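Pectate lyase (Bacillus subtilis, PDB 5AMV) cleaves polygalacturonate by calcium-dependent elimination, leaving oligosaccharides with unsaturated galacturonosyl groups at their non-reducing ends. Local coordinates at residues 324-338 / 351-365. Residues are numbered along the deposited sequence; the frame is centred on the assembly and turned at random. Where two conformers were deposited one is given.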
# COMPACT_ATOMS: atom_id res chain seq x y z
N VAL A 324 -5.64 5.40 17.57
CA VAL A 324 -4.68 5.76 18.65
C VAL A 324 -3.32 6.07 18.00
O VAL A 324 -2.82 5.22 17.25
CB VAL A 324 -4.57 4.56 19.61
CG1 VAL A 324 -3.47 4.82 20.72
CG2 VAL A 324 -5.92 4.30 20.28
N ILE A 325 -2.74 7.24 18.31
CA ILE A 325 -1.48 7.69 17.72
C ILE A 325 -0.50 7.95 18.85
O ILE A 325 -0.76 8.83 19.70
CB ILE A 325 -1.71 8.98 16.87
CG1 ILE A 325 -2.71 8.69 15.73
CG2 ILE A 325 -0.40 9.48 16.27
CD1 ILE A 325 -3.16 9.99 15.02
N ASP A 326 0.61 7.21 18.88
CA ASP A 326 1.67 7.48 19.86
C ASP A 326 2.94 7.99 19.16
O ASP A 326 3.80 7.19 18.69
CB ASP A 326 1.98 6.25 20.68
CG ASP A 326 0.88 5.95 21.73
OD1 ASP A 326 0.13 6.88 22.09
OD2 ASP A 326 0.79 4.80 22.15
N VAL A 327 3.05 9.31 19.12
CA VAL A 327 4.21 10.01 18.54
C VAL A 327 4.57 11.09 19.56
O VAL A 327 3.98 12.16 19.58
CB VAL A 327 3.87 10.60 17.13
CG1 VAL A 327 5.08 11.37 16.54
CG2 VAL A 327 3.45 9.45 16.16
N PRO A 328 5.55 10.81 20.41
CA PRO A 328 5.85 11.75 21.53
C PRO A 328 6.09 13.16 21.02
O PRO A 328 6.79 13.35 20.00
CB PRO A 328 7.12 11.15 22.14
CG PRO A 328 6.89 9.65 21.96
CD PRO A 328 6.28 9.52 20.56
N GLY A 329 5.48 14.14 21.66
CA GLY A 329 5.77 15.56 21.34
C GLY A 329 4.99 16.15 20.18
O GLY A 329 5.11 17.36 19.92
N LEU A 330 4.18 15.33 19.51
CA LEU A 330 3.33 15.79 18.40
C LEU A 330 2.15 16.62 18.90
O LEU A 330 1.58 16.33 19.96
CB LEU A 330 2.81 14.57 17.60
CG LEU A 330 2.33 14.86 16.18
CD1 LEU A 330 3.46 15.14 15.22
CD2 LEU A 330 1.47 13.71 15.70
N SER A 331 1.82 17.67 18.16
CA SER A 331 0.56 18.39 18.36
C SER A 331 -0.64 17.69 17.71
O SER A 331 -0.49 16.97 16.70
CB SER A 331 0.70 19.81 17.83
OG SER A 331 0.73 19.78 16.40
N ALA A 332 -1.83 17.91 18.27
CA ALA A 332 -3.08 17.42 17.68
C ALA A 332 -3.20 17.76 16.19
O ALA A 332 -3.60 16.91 15.39
CB ALA A 332 -4.30 17.93 18.45
N ALA A 333 -2.83 18.99 15.80
CA ALA A 333 -3.03 19.39 14.40
C ALA A 333 -2.17 18.55 13.45
O ALA A 333 -2.58 18.25 12.31
CB ALA A 333 -2.75 20.93 14.22
N LYS A 334 -0.96 18.19 13.91
CA LYS A 334 0.06 17.58 13.04
C LYS A 334 -0.15 16.08 12.87
O LYS A 334 0.62 15.42 12.14
CB LYS A 334 1.46 17.86 13.58
CG LYS A 334 1.88 19.35 13.47
CD LYS A 334 1.69 19.92 12.09
CE LYS A 334 2.82 19.50 11.12
NZ LYS A 334 2.42 19.64 9.67
N THR A 335 -1.19 15.56 13.51
CA THR A 335 -1.58 14.17 13.27
C THR A 335 -2.03 13.95 11.82
O THR A 335 -2.00 12.81 11.29
CB THR A 335 -2.72 13.71 14.19
OG1 THR A 335 -3.87 14.55 13.99
CG2 THR A 335 -2.28 13.71 15.66
N ILE A 336 -2.48 15.02 11.18
CA ILE A 336 -2.93 14.93 9.77
C ILE A 336 -2.21 15.95 8.90
O ILE A 336 -1.52 16.88 9.42
CB ILE A 336 -4.48 15.07 9.64
CG1 ILE A 336 -4.88 16.57 9.78
CG2 ILE A 336 -5.16 14.13 10.66
CD1 ILE A 336 -6.38 16.83 9.71
N SER A 337 -2.33 15.78 7.58
CA SER A 337 -1.86 16.79 6.64
C SER A 337 -3.03 17.10 5.70
O SER A 337 -3.65 16.19 5.16
CB SER A 337 -0.65 16.31 5.84
OG SER A 337 -0.12 17.36 5.02
N VAL A 338 -3.33 18.39 5.55
CA VAL A 338 -4.44 18.88 4.71
C VAL A 338 -3.90 19.41 3.38
O VAL A 338 -2.98 20.25 3.33
CB VAL A 338 -5.24 19.99 5.44
CG1 VAL A 338 -6.45 20.34 4.57
CG2 VAL A 338 -5.72 19.50 6.84
N LEU A 351 -7.04 9.28 20.11
CA LEU A 351 -6.12 9.50 21.19
C LEU A 351 -4.75 9.80 20.63
O LEU A 351 -4.30 9.10 19.71
CB LEU A 351 -6.00 8.26 22.07
CG LEU A 351 -7.25 7.76 22.81
CD1 LEU A 351 -6.88 6.53 23.69
CD2 LEU A 351 -7.94 8.92 23.63
N LEU A 352 -4.09 10.81 21.18
CA LEU A 352 -2.71 11.18 20.79
C LEU A 352 -1.89 11.16 22.07
O LEU A 352 -2.12 12.03 22.96
CB LEU A 352 -2.68 12.60 20.21
CG LEU A 352 -1.26 13.13 19.92
CD1 LEU A 352 -0.53 12.21 18.91
CD2 LEU A 352 -1.29 14.58 19.33
N ASN A 353 -0.97 10.21 22.16
CA ASN A 353 -0.15 10.09 23.37
C ASN A 353 -1.02 10.02 24.60
O ASN A 353 -0.72 10.64 25.61
CB ASN A 353 0.88 11.21 23.43
CG ASN A 353 1.76 11.22 22.18
OD1 ASN A 353 2.21 10.16 21.76
ND2 ASN A 353 1.99 12.39 21.60
N GLY A 354 -2.14 9.31 24.46
CA GLY A 354 -3.06 9.06 25.54
C GLY A 354 -4.10 10.17 25.75
O GLY A 354 -5.01 9.96 26.56
N THR A 355 -3.93 11.34 25.11
CA THR A 355 -4.84 12.46 25.30
C THR A 355 -5.95 12.39 24.25
O THR A 355 -5.65 12.25 23.07
CB THR A 355 -4.09 13.75 25.13
OG1 THR A 355 -3.11 13.86 26.15
CG2 THR A 355 -4.99 14.95 25.20
N GLN A 356 -7.21 12.51 24.68
CA GLN A 356 -8.33 12.65 23.71
C GLN A 356 -8.19 13.96 22.92
O GLN A 356 -8.12 15.06 23.49
CB GLN A 356 -9.70 12.63 24.39
CG GLN A 356 -9.98 11.47 25.32
CD GLN A 356 -11.41 11.55 25.93
OE1 GLN A 356 -11.68 12.31 26.86
NE2 GLN A 356 -12.32 10.74 25.37
N ILE A 357 -8.18 13.87 21.60
CA ILE A 357 -8.01 15.05 20.77
C ILE A 357 -9.08 15.01 19.69
O ILE A 357 -9.73 13.99 19.51
CB ILE A 357 -6.61 15.18 20.08
CG1 ILE A 357 -6.32 13.98 19.18
CG2 ILE A 357 -5.50 15.31 21.16
CD1 ILE A 357 -5.30 14.29 18.07
N ASN A 358 -9.21 16.13 18.99
CA ASN A 358 -10.04 16.15 17.79
C ASN A 358 -9.22 16.71 16.67
O ASN A 358 -8.99 17.92 16.54
CB ASN A 358 -11.37 16.89 17.90
CG ASN A 358 -12.31 16.52 16.75
OD1 ASN A 358 -12.18 17.04 15.64
ND2 ASN A 358 -13.19 15.54 17.00
N ALA A 359 -8.77 15.80 15.82
CA ALA A 359 -7.84 16.18 14.74
C ALA A 359 -8.45 17.14 13.72
O ALA A 359 -7.80 18.07 13.24
CB ALA A 359 -7.37 14.88 14.01
N SER A 360 -9.70 16.85 13.37
CA SER A 360 -10.42 17.66 12.41
C SER A 360 -10.56 19.11 12.91
O SER A 360 -10.17 20.04 12.23
CB SER A 360 -11.81 17.07 12.24
OG SER A 360 -12.50 17.77 11.25
N ALA A 361 -11.02 19.24 14.15
CA ALA A 361 -11.27 20.54 14.76
C ALA A 361 -9.96 21.30 14.89
O ALA A 361 -9.91 22.52 14.69
CB ALA A 361 -11.91 20.35 16.12
N ALA A 362 -8.89 20.58 15.23
CA ALA A 362 -7.55 21.17 15.40
C ALA A 362 -7.01 21.79 14.12
O ALA A 362 -6.07 22.63 14.12
CB ALA A 362 -6.57 20.12 15.99
N ASN A 363 -7.60 21.37 12.99
CA ASN A 363 -7.19 21.84 11.68
C ASN A 363 -8.24 22.73 11.02
O ASN A 363 -8.09 23.10 9.87
CB ASN A 363 -6.86 20.65 10.77
CG ASN A 363 -5.48 20.09 11.05
OD1 ASN A 363 -4.51 20.55 10.47
ND2 ASN A 363 -5.40 19.10 11.93
N GLY A 364 -9.28 23.05 11.78
CA GLY A 364 -10.37 23.90 11.33
C GLY A 364 -11.17 23.32 10.17
O GLY A 364 -11.69 24.07 9.36
N LEU A 365 -11.23 22.00 10.06
CA LEU A 365 -11.94 21.37 8.93
C LEU A 365 -13.41 21.21 9.30
O LEU A 365 -13.76 21.38 10.48
CB LEU A 365 -11.34 19.97 8.65
CG LEU A 365 -9.90 19.98 8.17
CD1 LEU A 365 -9.36 18.56 8.14
CD2 LEU A 365 -9.76 20.63 6.78
O HOH W 1 -2.50 7.46 22.41
O HOH W 2 1.44 15.13 22.51
O HOH W 3 -2.07 19.66 9.73
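Asn363 and Ala333 are joined by a side-chain hydrogen bond, ND2 of the asparagine to the carbonyl O of the alanine at 3.0 Å, in the carbonyl plane and on a lone pair. The other proton of ND2 goes to Ala359 O within its own segment (2.9 Å). Both acceptors lie in the amide plane, so the group is held flat, and Ile336 CD1 packs against it from the other segment, 3.3 Å from ND2. With an alanine here, Ala333 O and Ala359 O would probably lose their shared donor, and a gap would open beside Ile336. Asn353 and Val327 make a second grip: the asparagine, in a type I' turn where its kind tolerates positive phi, sends ND2 to Val327 O (2.8 Å), 63° above the carbonyl plane; Leu330 N, closing its own type II turn, reaches that oxygen from the opposite face. A water joins Asn353 ND2 to Leu330 O.

Between these points lies a seam of aliphatic groups. In Leu352, chi1 of 173° sets CG anti to the backbone N, and chi2 of 59° turns CD1 against Ile325 CG2 at 3.8 Å while CD2 meets the backbone of Leu330 and Ala332. The small CB of Ala332 lets Ile357 CD1 come to 3.8 Å and also touches Ala362. Leu365 and Val338 meet tip to tip beyond Asn363.

At the strand end the segments run parallel: Ile325 N bonds Leu351 O, and Asn353 N bonds Ile325 O. Farther out, Asn358 caps the short helix 359-362 through Ala361 N, a Schellman motif at Gly364 ends it, and Asp347 receives the amides of Ala359 and Ser360. The contact belongs to the end of the parallel beta-helix of this lyase family: strand 351-352 adds to strand 317-326, itself paired with 287-296, while strand 336-338 lies beside 310-312 and helix 382-392 packs against Val324 and Leu351.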